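Local atomic coordinates of cytochrome P450 RhF (Acinetobacter radioresistens, PDB entry 6RO8), a protein that probably acts as a heme-dependent monooxygenase, this chain being the cytochrome P450 heme domain of a longer protein that also carries an iron-sulfur reductase portion. Residues A[184-187]-A[188-191]; A[221-224]-A[225-229]; A[239-242]-A[243-246]; A[262-265]-A[266-270]. All coordinates share one frame; numbering follows the deposited sequence.

Interaction 1. Residues A[184-187]-A[188-191]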
loop_
_atom_site.group_PDB
_atom_site.type_symbol
_atom_site.label_atom_id
_atom_site.label_comp_id
_atom_site.label_asym_id
_atom_site.label_seq_id
_atom_site.Cartn_x
_atom_site.Cartn_y
_atom_site.Cartn_z
ATOM N N GLU A 184 11.165 17.700 -6.355
ATOM C CA GLU A 184 11.193 17.702 -4.902
ATOM C C GLU A 184 10.969 19.111 -4.386
ATOM O O GLU A 184 11.483 20.079 -4.943
ATOM C CB GLU A 184 12.537 17.172 -4.402
ATOM C CG GLU A 184 13.142 16.071 -5.271
ATOM C CD GLU A 184 14.564 15.721 -4.875
ATOM O OE1 GLU A 184 15.364 16.650 -4.597
ATOM O OE2 GLU A 184 14.877 14.510 -4.839
ATOM N N ASP A 185 10.171 19.234 -3.336
ATOM C CA ASP A 185 10.288 20.406 -2.481
ATOM C C ASP A 185 10.025 19.973 -1.050
ATOM O O ASP A 185 10.561 18.947 -0.621
ATOM C CB ASP A 185 9.358 21.546 -2.912
ATOM C CG ASP A 185 7.945 21.102 -3.164
ATOM O OD1 ASP A 185 7.700 19.882 -3.208
ATOM O OD2 ASP A 185 7.084 21.991 -3.329
ATOM N N ASP A 186 9.224 20.732 -0.300
ATOM C CA ASP A 186 9.034 20.434 1.117
ATOM C C ASP A 186 8.573 18.993 1.299
ATOM O O ASP A 186 7.470 18.623 0.892
ATOM C CB ASP A 186 8.052 21.413 1.754
ATOM C CG ASP A 186 8.230 21.513 3.265
ATOM O OD1 ASP A 186 8.912 20.641 3.848
ATOM O OD2 ASP A 186 7.676 22.462 3.871
ATOM N N MET A 187 9.438 18.166 1.880
ATOM C CA MET A 187 9.136 16.752 2.003
ATOM C C MET A 187 8.314 16.458 3.240
ATOM O O MET A 187 7.521 15.510 3.237
ATOM C CB MET A 187 10.427 15.952 2.029
ATOM C CG MET A 187 11.297 16.275 0.857
ATOM S SD MET A 187 11.268 14.954 -0.346
ATOM C CE MET A 187 12.144 13.708 0.597
ATOM N N GLN A 188 8.494 17.240 4.304
ATOM C CA GLN A 188 7.577 17.116 5.424
ATOM C C GLN A 188 6.175 17.552 5.016
ATOM O O GLN A 188 5.184 16.985 5.495
ATOM C CB GLN A 188 8.090 17.915 6.626
ATOM C CG GLN A 188 9.164 17.183 7.458
ATOM C CD GLN A 188 8.684 15.848 8.057
ATOM O OE1 GLN A 188 7.479 15.615 8.221
ATOM N NE2 GLN A 188 9.634 14.969 8.390
ATOM N N GLU A 189 6.072 18.522 4.102
ATOM C CA GLU A 189 4.766 18.921 3.590
ATOM C C GLU A 189 4.182 17.845 2.683
ATOM O O GLU A 189 2.992 17.515 2.775
ATOM C CB GLU A 189 4.880 20.247 2.847
ATOM C CG GLU A 189 3.605 21.074 2.853
ATOM C CD GLU A 189 3.216 21.574 4.242
ATOM O OE1 GLU A 189 4.059 21.521 5.171
ATOM O OE2 GLU A 189 2.059 22.026 4.402
ATOM N N LEU A 190 5.004 17.294 1.789
ATOM C CA LEU A 190 4.559 16.159 0.993
ATOM C C LEU A 190 4.124 15.017 1.888
ATOM O O LEU A 190 3.144 14.320 1.594
ATOM C CB LEU A 190 5.674 15.696 0.067
ATOM C CG LEU A 190 5.691 16.456 -1.249
ATOM C CD1 LEU A 190 7.081 16.430 -1.848
ATOM C CD2 LEU A 190 4.690 15.830 -2.171
ATOM N N ARG A 191 4.841 14.824 2.997
ATOM C CA ARG A 191 4.504 13.740 3.902
ATOM C C ARG A 191 3.117 13.936 4.508
ATOM O O ARG A 191 2.291 13.015 4.490
ATOM C CB ARG A 191 5.562 13.617 4.985
ATOM C CG ARG A 191 5.530 12.273 5.657
ATOM C CD ARG A 191 6.150 12.362 7.022
ATOM N NE ARG A 191 6.312 11.046 7.629
ATOM C CZ ARG A 191 7.191 10.773 8.589
ATOM N NH1 ARG A 191 7.998 11.728 9.043
ATOM N NH2 ARG A 191 7.264 9.546 9.093
#
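D186 and L190 are joined through the opening turn of helix 187-202: L190 N donates to D186 O over 2.9 Å, with an N-H...O angle of 161°. D186 occupies the N-cap position, and its carbonyl oxygen also meets carbon, since L190 CD1 lies 3.5 Å from D186 O. The same methyl lies 3.8 Å from D185 OD1, the two side chains crossing at about a right angle. M187 contributes across the turn mainly by its backbone, R191 N reaching M187 O at 2.8 Å from above the carbonyl plane. Its side chain, bent at chi2 and chi3, turns the other way and packs on E170, L173 and M174 of helix 170-179. D186 swings its CG anti to the backbone N (chi1 -157°), which lays the carboxylate against E189, with D186 CG 3.6 Å from E189 CB. The two carboxylate planes differ by 36°, and D186 OD2 stands 4.0 Å from E189 OE1. Two like charges this near should disfavour each other somewhat, a cost probably eased by solvent at the exposed D186 and by the positive end of the helix dipole beside it.

Interaction 2. Residues A[221-224]-A[225-229]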
loop_
_atom_site.group_PDB
_atom_site.type_symbol
_atom_site.label_atom_id
_atom_site.label_comp_id
_atom_site.label_asym_id
_atom_site.label_seq_id
_atom_site.Cartn_x
_atom_site.Cartn_y
_atom_site.Cartn_z
ATOM N N TRP A 221 -5.014 18.356 -3.378
ATOM C CA TRP A 221 -5.583 18.466 -4.716
ATOM C C TRP A 221 -5.085 19.721 -5.420
ATOM O O TRP A 221 -4.649 19.671 -6.576
ATOM C CB TRP A 221 -7.113 18.474 -4.637
ATOM C CG TRP A 221 -7.776 18.507 -5.977
ATOM C CD1 TRP A 221 -8.330 19.590 -6.597
ATOM C CD2 TRP A 221 -7.950 17.403 -6.871
ATOM N NE1 TRP A 221 -8.838 19.227 -7.822
ATOM C CE2 TRP A 221 -8.617 17.890 -8.015
ATOM C CE3 TRP A 221 -7.607 16.053 -6.815
ATOM C CZ2 TRP A 221 -8.945 17.075 -9.092
ATOM C CZ3 TRP A 221 -7.930 15.243 -7.888
ATOM C CH2 TRP A 221 -8.593 15.758 -9.012
ATOM N N GLU A 222 -5.151 20.863 -4.736
ATOM C CA GLU A 222 -4.694 22.108 -5.332
ATOM C C GLU A 222 -3.220 22.043 -5.684
ATOM O O GLU A 222 -2.817 22.481 -6.769
ATOM C CB GLU A 222 -4.957 23.262 -4.382
ATOM C CG GLU A 222 -4.767 24.607 -5.005
ATOM C CD GLU A 222 -5.312 25.694 -4.118
ATOM O OE1 GLU A 222 -4.971 25.682 -2.917
ATOM O OE2 GLU A 222 -6.082 26.549 -4.611
ATOM N N TYR A 223 -2.400 21.499 -4.782
ATOM C CA TYR A 223 -0.971 21.364 -5.050
ATOM C C TYR A 223 -0.717 20.574 -6.338
ATOM O O TYR A 223 0.008 21.034 -7.229
ATOM C CB TYR A 223 -0.270 20.696 -3.860
ATOM C CG TYR A 223 1.213 20.464 -4.091
ATOM C CD1 TYR A 223 2.136 21.501 -3.942
ATOM C CD2 TYR A 223 1.689 19.209 -4.461
ATOM C CE1 TYR A 223 3.488 21.296 -4.153
ATOM C CE2 TYR A 223 3.050 18.992 -4.681
ATOM C CZ TYR A 223 3.939 20.042 -4.525
ATOM O OH TYR A 223 5.283 19.850 -4.734
ATOM N N SER A 224 -1.307 19.374 -6.444
ATOM C CA SER A 224 -1.179 18.497 -7.604
ATOM C C SER A 224 -1.616 19.229 -8.860
ATOM O O SER A 224 -1.033 19.030 -9.936
ATOM C CB SER A 224 -1.978 17.201 -7.377
ATOM O OG SER A 224 -3.144 17.462 -6.615
ATOM N N GLY A 225 -2.611 20.107 -8.734
ATOM C CA GLY A 225 -2.985 20.930 -9.868
ATOM C C GLY A 225 -1.855 21.814 -10.356
ATOM O O GLY A 225 -1.509 21.783 -11.535
ATOM N N ARG A 226 -1.292 22.632 -9.458
ATOM C CA ARG A 226 -0.191 23.520 -9.816
ATOM C C ARG A 226 0.983 22.731 -10.415
ATOM O O ARG A 226 1.597 23.156 -11.406
ATOM C CB ARG A 226 0.242 24.330 -8.572
ATOM C CG ARG A 226 1.344 25.399 -8.816
ATOM C CD ARG A 226 2.127 25.795 -7.536
ATOM N NE ARG A 226 2.983 24.727 -7.009
ATOM C CZ ARG A 226 4.146 24.918 -6.390
ATOM N NH1 ARG A 226 4.642 26.157 -6.267
ATOM N NH2 ARG A 226 4.852 23.871 -5.955
ATOM N N VAL A 227 1.278 21.559 -9.848
ATOM C CA VAL A 227 2.369 20.726 -10.350
ATOM C C VAL A 227 2.086 20.282 -11.779
ATOM O O VAL A 227 2.899 20.485 -12.689
ATOM C CB VAL A 227 2.588 19.511 -9.429
ATOM C CG1 VAL A 227 3.687 18.619 -9.978
ATOM C CG2 VAL A 227 2.929 19.952 -8.023
ATOM N N LEU A 228 0.935 19.635 -11.980
ATOM C CA LEU A 228 0.552 19.138 -13.294
ATOM C C LEU A 228 0.535 20.250 -14.324
ATOM O O LEU A 228 0.759 19.990 -15.512
ATOM C CB LEU A 228 -0.823 18.468 -13.209
ATOM C CG LEU A 228 -1.397 17.915 -14.509
ATOM C CD1 LEU A 228 -0.522 16.788 -14.998
ATOM C CD2 LEU A 228 -2.821 17.433 -14.326
ATOM N N GLU A 229 0.288 21.486 -13.884
ATOM C CA GLU A 229 0.252 22.612 -14.802
ATOM C C GLU A 229 1.651 22.986 -15.249
ATOM O O GLU A 229 1.879 23.242 -16.438
ATOM C CB GLU A 229 -0.447 23.802 -14.142
ATOM C CG GLU A 229 -1.037 24.808 -15.123
ATOM C CD GLU A 229 -1.802 24.151 -16.266
ATOM O OE1 GLU A 229 -2.510 23.147 -16.014
ATOM O OE2 GLU A 229 -1.697 24.640 -17.416
#
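W221 to L228 is regular alpha-helix, as four consecutive i-to-i+4 bonds establish, running from G225 N to W221 O (3.0 Å) through to L228 N to S224 O (2.9 Å). On one side of it the Y223 ring receives two residues of the following turn. V227 CG2 sits over a face, 3.7 Å from the ring centroid and 22° off the normal, displaced toward the rim near CE2: a CH-pi contact. With Y223 CG trans to the backbone N (chi1 177°), the ring stands out from the helix, and V227 CG2, one turn on, comes against its face. R226 comes up obliquely from another direction, its NH2 3.4 Å from Y223 CE1 and the guanidinium turned 39° from the ring plane. Both polar ends also point at the loop before helix 187-202, Y223 OH making a weak hydrogen bond to D185 and R226 a long, weak ion pair with the same carboxylate. S224 OG instead bonds back to F220 O within its own helix, which satisfies a buried hydroxyl. Helix 207-233, the G helix of the P450 fold, packs against helix 257-270: W221 stacks on H261, V227 rests on M264 and L228 on L260. From outside that helix, Y107 meets the W221 ring edge-to-face.

Interaction 3. Residues A[239-242]-A[243-246]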
loop_
_atom_site.group_PDB
_atom_site.type_symbol
_atom_site.label_atom_id
_atom_site.label_comp_id
_atom_site.label_asym_id
_atom_site.label_seq_id
_atom_site.Cartn_x
_atom_site.Cartn_y
_atom_site.Cartn_z
ATOM N N GLY A 239 9.887 11.380 -16.825
ATOM C CA GLY A 239 9.276 10.824 -15.631
ATOM C C GLY A 239 7.926 10.263 -16.020
ATOM O O GLY A 239 7.342 10.620 -17.042
ATOM N N TRP A 240 7.405 9.375 -15.176
ATOM C CA TRP A 240 6.160 8.702 -15.532
ATOM C C TRP A 240 5.010 9.690 -15.746
ATOM O O TRP A 240 4.179 9.498 -16.646
ATOM C CB TRP A 240 5.790 7.700 -14.459
ATOM C CG TRP A 240 4.786 6.733 -14.925
ATOM C CD1 TRP A 240 4.603 6.282 -16.203
ATOM C CD2 TRP A 240 3.821 6.075 -14.120
ATOM N NE1 TRP A 240 3.574 5.371 -16.237
ATOM C CE2 TRP A 240 3.075 5.230 -14.968
ATOM C CE3 TRP A 240 3.511 6.112 -12.755
ATOM C CZ2 TRP A 240 2.042 4.428 -14.492
ATOM C CZ3 TRP A 240 2.480 5.334 -12.289
ATOM C CH2 TRP A 240 1.762 4.494 -13.146
ATOM N N MET A 241 4.944 10.757 -14.943
ATOM C CA MET A 241 3.855 11.713 -15.125
ATOM C C MET A 241 3.983 12.444 -16.460
ATOM O O MET A 241 2.977 12.712 -17.129
ATOM C CB MET A 241 3.812 12.696 -13.954
ATOM C CG MET A 241 3.229 12.117 -12.673
ATOM S SD MET A 241 1.629 11.322 -12.950
ATOM C CE MET A 241 0.708 12.630 -13.772
ATOM N N TYR A 242 5.217 12.752 -16.880
ATOM C CA TYR A 242 5.422 13.309 -18.215
ATOM C C TYR A 242 4.971 12.343 -19.301
ATOM O O TYR A 242 4.501 12.776 -20.361
ATOM C CB TYR A 242 6.889 13.664 -18.430
ATOM C CG TYR A 242 7.311 14.888 -17.670
ATOM C CD1 TYR A 242 6.823 16.157 -18.009
ATOM C CD2 TYR A 242 8.195 14.781 -16.607
ATOM C CE1 TYR A 242 7.211 17.288 -17.298
ATOM C CE2 TYR A 242 8.586 15.901 -15.890
ATOM C CZ TYR A 242 8.095 17.149 -16.238
ATOM O OH TYR A 242 8.498 18.238 -15.506
ATOM N N ASP A 243 5.106 11.037 -19.068
ATOM C CA ASP A 243 4.583 10.079 -20.033
ATOM C C ASP A 243 3.071 10.211 -20.157
ATOM O O ASP A 243 2.531 10.300 -21.267
ATOM C CB ASP A 243 4.973 8.658 -19.638
ATOM C CG ASP A 243 6.465 8.446 -19.639
ATOM O OD1 ASP A 243 7.173 9.140 -20.395
ATOM O OD2 ASP A 243 6.933 7.585 -18.867
ATOM N N MET A 244 2.369 10.239 -19.021
ATOM C CA MET A 244 0.919 10.378 -19.070
ATOM C C MET A 244 0.521 11.670 -19.778
ATOM O O MET A 244 -0.318 11.658 -20.688
ATOM C CB MET A 244 0.320 10.340 -17.660
ATOM C CG MET A 244 1.010 9.440 -16.670
ATOM S SD MET A 244 -0.048 9.101 -15.249
ATOM C CE MET A 244 0.992 8.029 -14.263
ATOM N N ILE A 245 1.111 12.799 -19.358
ATOM C CA ILE A 245 0.829 14.091 -19.988
ATOM C C ILE A 245 0.972 13.977 -21.500
ATOM O O ILE A 245 0.100 14.407 -22.265
ATOM C CB ILE A 245 1.765 15.178 -19.426
ATOM C CG1 ILE A 245 1.422 15.529 -17.978
ATOM C CG2 ILE A 245 1.709 16.434 -20.281
ATOM C CD1 ILE A 245 2.355 16.595 -17.416
ATOM N N ALA A 246 2.075 13.370 -21.945
ATOM C CA ALA A 246 2.296 13.130 -23.365
ATOM C C ALA A 246 1.194 12.263 -23.970
ATOM O O ALA A 246 0.630 12.603 -25.018
ATOM C CB ALA A 246 3.660 12.485 -23.563
#
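A Met-aromatic contact at the start of helix 240-250, the H helix of the P450 fold, joins M244 to W240, a residue of the heme pocket. G239 is the N-cap, and the first turn is confirmed by D243 N to G239 O (3.0 Å) and M244 N to W240 O (3.1 Å). M244 runs straight beyond CG (chi3 180°), which carries its methyl over the indole: CE lies 3.3 Å from the centroid of the six-membered ring, only 8° off the normal. The sulfur stands farther out on nearly the same line, M244 SD being 5.0 Å from that centroid, so the methyl carries the contact with the face as a CH-pi interaction. M241 folds back from the side through bends at chi2 and chi3, and its SD reaches M244 CE at 3.6 Å. The indole is fixed further by a weak hydrogen bond from NE1 to M129 O and by an edge-to-face meeting with F132, while I267 of helix 257-270 packs on it too. M241 and I245 touch M231 of helix 207-233, I245 meeting L228 as well. At the indole edge, in the ring plane, D243 OD2 lies 3.8 Å from W240 CD1, its carboxylate turned 71° from the ring.

Interaction 4. Residues A[262-265]-A[266-270]. With HIS (histidine), chain C; HEM (protoporphyrin IX containing Fe), chain B.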
loop_
_atom_site.group_PDB
_atom_site.type_symbol
_atom_site.label_atom_id
_atom_site.label_comp_id
_atom_site.label_asym_id
_atom_site.label_seq_id
_atom_site.Cartn_x
_atom_site.Cartn_y
_atom_site.Cartn_z
ATOM N N SER A 262 -6.264 13.487 -11.147
ATOM C CA SER A 262 -6.534 12.478 -10.127
ATOM C C SER A 262 -5.319 11.576 -9.907
ATOM O O SER A 262 -4.925 11.316 -8.761
ATOM C CB SER A 262 -7.773 11.663 -10.514
ATOM O OG SER A 262 -8.946 12.485 -10.559
ATOM N N MET A 263 -4.695 11.104 -10.993
ATOM C CA MET A 263 -3.536 10.233 -10.836
ATOM C C MET A 263 -2.381 10.975 -10.176
ATOM O O MET A 263 -1.683 10.415 -9.328
ATOM C CB MET A 263 -3.116 9.642 -12.187
ATOM C CG MET A 263 -1.996 8.586 -12.106
ATOM S SD MET A 263 -2.448 7.151 -11.099
ATOM C CE MET A 263 -1.865 5.800 -12.104
ATOM N N MET A 264 -2.172 12.241 -10.541
ATOM C CA MET A 264 -1.132 13.033 -9.892
ATOM C C MET A 264 -1.212 12.876 -8.380
ATOM O O MET A 264 -0.248 12.454 -7.734
ATOM C CB MET A 264 -1.263 14.510 -10.278
ATOM C CG MET A 264 -0.339 14.966 -11.392
ATOM S SD MET A 264 1.425 14.721 -11.068
ATOM C CE MET A 264 1.666 15.886 -9.752
ATOM N N MET A 265 -2.378 13.180 -7.800
ATOM C CA MET A 265 -2.505 13.149 -6.346
ATOM C C MET A 265 -2.436 11.737 -5.800
ATOM O O MET A 265 -1.749 11.490 -4.802
ATOM C CB MET A 265 -3.806 13.804 -5.898
ATOM C CG MET A 265 -3.705 14.337 -4.493
ATOM S SD MET A 265 -5.294 14.864 -3.802
ATOM C CE MET A 265 -6.356 13.554 -4.332
ATOM N N ALA A 266 -3.133 10.801 -6.435
ATOM C CA ALA A 266 -3.126 9.437 -5.933
ATOM C C ALA A 266 -1.729 8.824 -6.036
ATOM O O ALA A 266 -1.217 8.230 -5.075
ATOM C CB ALA A 266 -4.156 8.604 -6.698
ATOM N N ILE A 267 -1.074 9.000 -7.188
ATOM C CA ILE A 267 0.209 8.340 -7.400
ATOM C C ILE A 267 1.298 8.964 -6.527
ATOM O O ILE A 267 2.275 8.291 -6.172
ATOM C CB ILE A 267 0.585 8.334 -8.902
ATOM C CG1 ILE A 267 1.437 7.102 -9.211
ATOM C CG2 ILE A 267 1.309 9.619 -9.310
ATOM C CD1 ILE A 267 0.829 5.804 -8.696
ATOM N N MET A 268 1.130 10.230 -6.121
ATOM C CA MET A 268 2.115 10.865 -5.252
ATOM C C MET A 268 2.054 10.386 -3.825
ATOM O O MET A 268 2.876 10.830 -3.016
ATOM C CB MET A 268 1.966 12.376 -5.275
ATOM C CG MET A 268 2.575 12.962 -6.511
ATOM S SD MET A 268 2.529 14.756 -6.470
ATOM C CE MET A 268 2.545 15.062 -4.719
ATOM N N VAL A 269 1.101 9.521 -3.490
ATOM C CA VAL A 269 1.135 8.763 -2.258
ATOM C C VAL A 269 1.502 7.308 -2.517
ATOM O O VAL A 269 2.340 6.739 -1.811
ATOM C CB VAL A 269 -0.221 8.880 -1.523
ATOM C CG1 VAL A 269 -0.300 7.928 -0.311
ATOM C CG2 VAL A 269 -0.479 10.350 -1.120
ATOM N N ALA A 270 0.910 6.708 -3.557
ATOM C CA ALA A 270 1.065 5.283 -3.810
ATOM C C ALA A 270 2.472 4.902 -4.292
ATOM O O ALA A 270 2.927 3.786 -4.017
ATOM C CB ALA A 270 0.017 4.828 -4.824
HETATM N N HIS C . -2.341 3.543 -2.482
HETATM C CA HIS C . -1.978 2.133 -2.573
HETATM C C HIS C . -0.463 1.954 -2.606
HETATM O O HIS C . 0.018 0.829 -2.802
HETATM C CB HIS C . -2.610 1.496 -3.811
HETATM C CG HIS C . -2.582 2.373 -5.023
HETATM N ND1 HIS C . -2.088 1.947 -6.239
HETATM C CD2 HIS C . -2.984 3.653 -5.208
HETATM C CE1 HIS C . -2.189 2.927 -7.120
HETATM N NE2 HIS C . -2.729 3.973 -6.520
HETATM O OXT HIS C . 0.290 2.915 -2.442
HETATM C CHA HEM B . -1.891 -1.350 -7.721
HETATM C CHB HEM B . 0.157 -2.640 -3.498
HETATM C CHC HEM B . 4.105 0.047 -4.480
HETATM C CHD HEM B . 1.817 1.670 -8.447
HETATM C C1A HEM B . -1.703 -1.928 -6.484
HETATM C C2A HEM B . -2.635 -2.776 -5.763
HETATM C C3A HEM B . -2.075 -3.127 -4.610
HETATM C C4A HEM B . -0.759 -2.514 -4.532
HETATM C CMA HEM B . -2.736 -4.031 -3.549
HETATM C CAA HEM B . -4.035 -3.218 -6.246
HETATM C CBA HEM B . -3.883 -4.610 -6.827
HETATM C CGA HEM B . -5.176 -5.111 -7.411
HETATM O O1A HEM B . -6.200 -4.388 -7.334
HETATM O O2A HEM B . -5.168 -6.240 -7.957
HETATM C C1B HEM B . 1.422 -2.106 -3.439
HETATM C C2B HEM B . 2.431 -2.437 -2.451
HETATM C C3B HEM B . 3.524 -1.680 -2.712
HETATM C C4B HEM B . 3.240 -0.856 -3.879
HETATM C CMB HEM B . 2.212 -3.479 -1.321
HETATM C CAB HEM B . 4.896 -1.639 -1.997
HETATM C CBB HEM B . 5.316 -2.513 -1.083
HETATM C C1C HEM B . 3.837 0.731 -5.645
HETATM C C2C HEM B . 4.688 1.692 -6.327
HETATM C C3C HEM B . 4.026 2.121 -7.426
HETATM C C4C HEM B . 2.756 1.453 -7.471
HETATM C CMC HEM B . 6.093 2.099 -5.833
HETATM C CAC HEM B . 4.414 3.135 -8.537
HETATM C CBC HEM B . 5.564 3.811 -8.528
HETATM C C1D HEM B . 0.612 1.028 -8.593
HETATM C C2D HEM B . -0.345 1.259 -9.648
HETATM C C3D HEM B . -1.361 0.425 -9.463
HETATM C C4D HEM B . -1.092 -0.373 -8.272
HETATM C CMD HEM B . -0.227 2.288 -10.794
HETATM C CAD HEM B . -2.615 0.370 -10.365
HETATM C CBD HEM B . -2.435 -0.575 -11.544
HETATM C CGD HEM B . -3.795 -0.940 -12.095
HETATM O O1D HEM B . -4.806 -0.437 -11.560
HETATM O O2D HEM B . -3.886 -1.738 -13.061
HETATM N NA HEM B . -0.582 -1.781 -5.694
HETATM N NB HEM B . 1.950 -1.144 -4.288
HETATM N NC HEM B . 2.668 0.620 -6.378
HETATM N ND HEM B . 0.125 0.022 -7.772
HETATM FE FE HEM B . 1.072 -0.556 -6.041
HETATM O O HOH W 1 -0.079 1.156 -5.021
#
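M263 and I267 meet one turn apart on helix 257-270, as do M264 and M268, and in each pair the side chains cross obliquely. M263, with CG trans to the backbone N (chi1 -174°) and bends at chi2 and chi3, brings its sulfur alongside the branch point of I267: M263 SD lies 3.9 Å from I267 CB. The methyl beyond it continues toward the cofactor, M263 CE being 4.1 Å from the heme methyl CMD. M264 is bent at the same two torsions but in the opposite sense, and there the terminal CE meets M268 SD at 3.6 Å. The backbone beneath begins as regular helix, A266 N to S262 O measuring 3.0 Å at an N-H...O angle of 171°. It then tightens, because A266 O accepts from both V269 N (3.1 Å) and A270 N (3.0 Å), an i+3 bond beside an i+4 one. This is where the helix stops before resuming at 273-288, as in the interrupted distal helix of P450s, and A270 O reaches the heme face, 3.6 Å from HEM C1C. The heme iron carries a water at 2.3 Å; a bound histidine lies beside A270, but its modelled carboxylate is too close for its details to be trusted. Around this buried core M268 packs on L190 of helix 187-202, V269 on A194, H197 and T198 of the same helix, M265 on F220 of helix 207-233, and M263 on M244 of helix 240-250.

How the interactions relate
From the N terminus the four contacts follow in series, each complete before the next opens; as each is local to a helix or its start, none closes a long loop, nests or crosses. Interaction 1 begins helix 187-202, interaction 2 lies in helix 207-233, interaction 3 begins helix 240-250 and interaction 4 ends helix 257-270. Interaction 4 touches all three others, with centres 11 to 14 Å away, and so gathers these helices on the heme, which W240 of interaction 3 also touches. Interaction 2 also bridges interactions 1 and 3, whose nearest atoms stay about 10 Å apart. M241 CE, 3.5 Å from M264 SD, continues the methionine cluster between interactions 3 and 4.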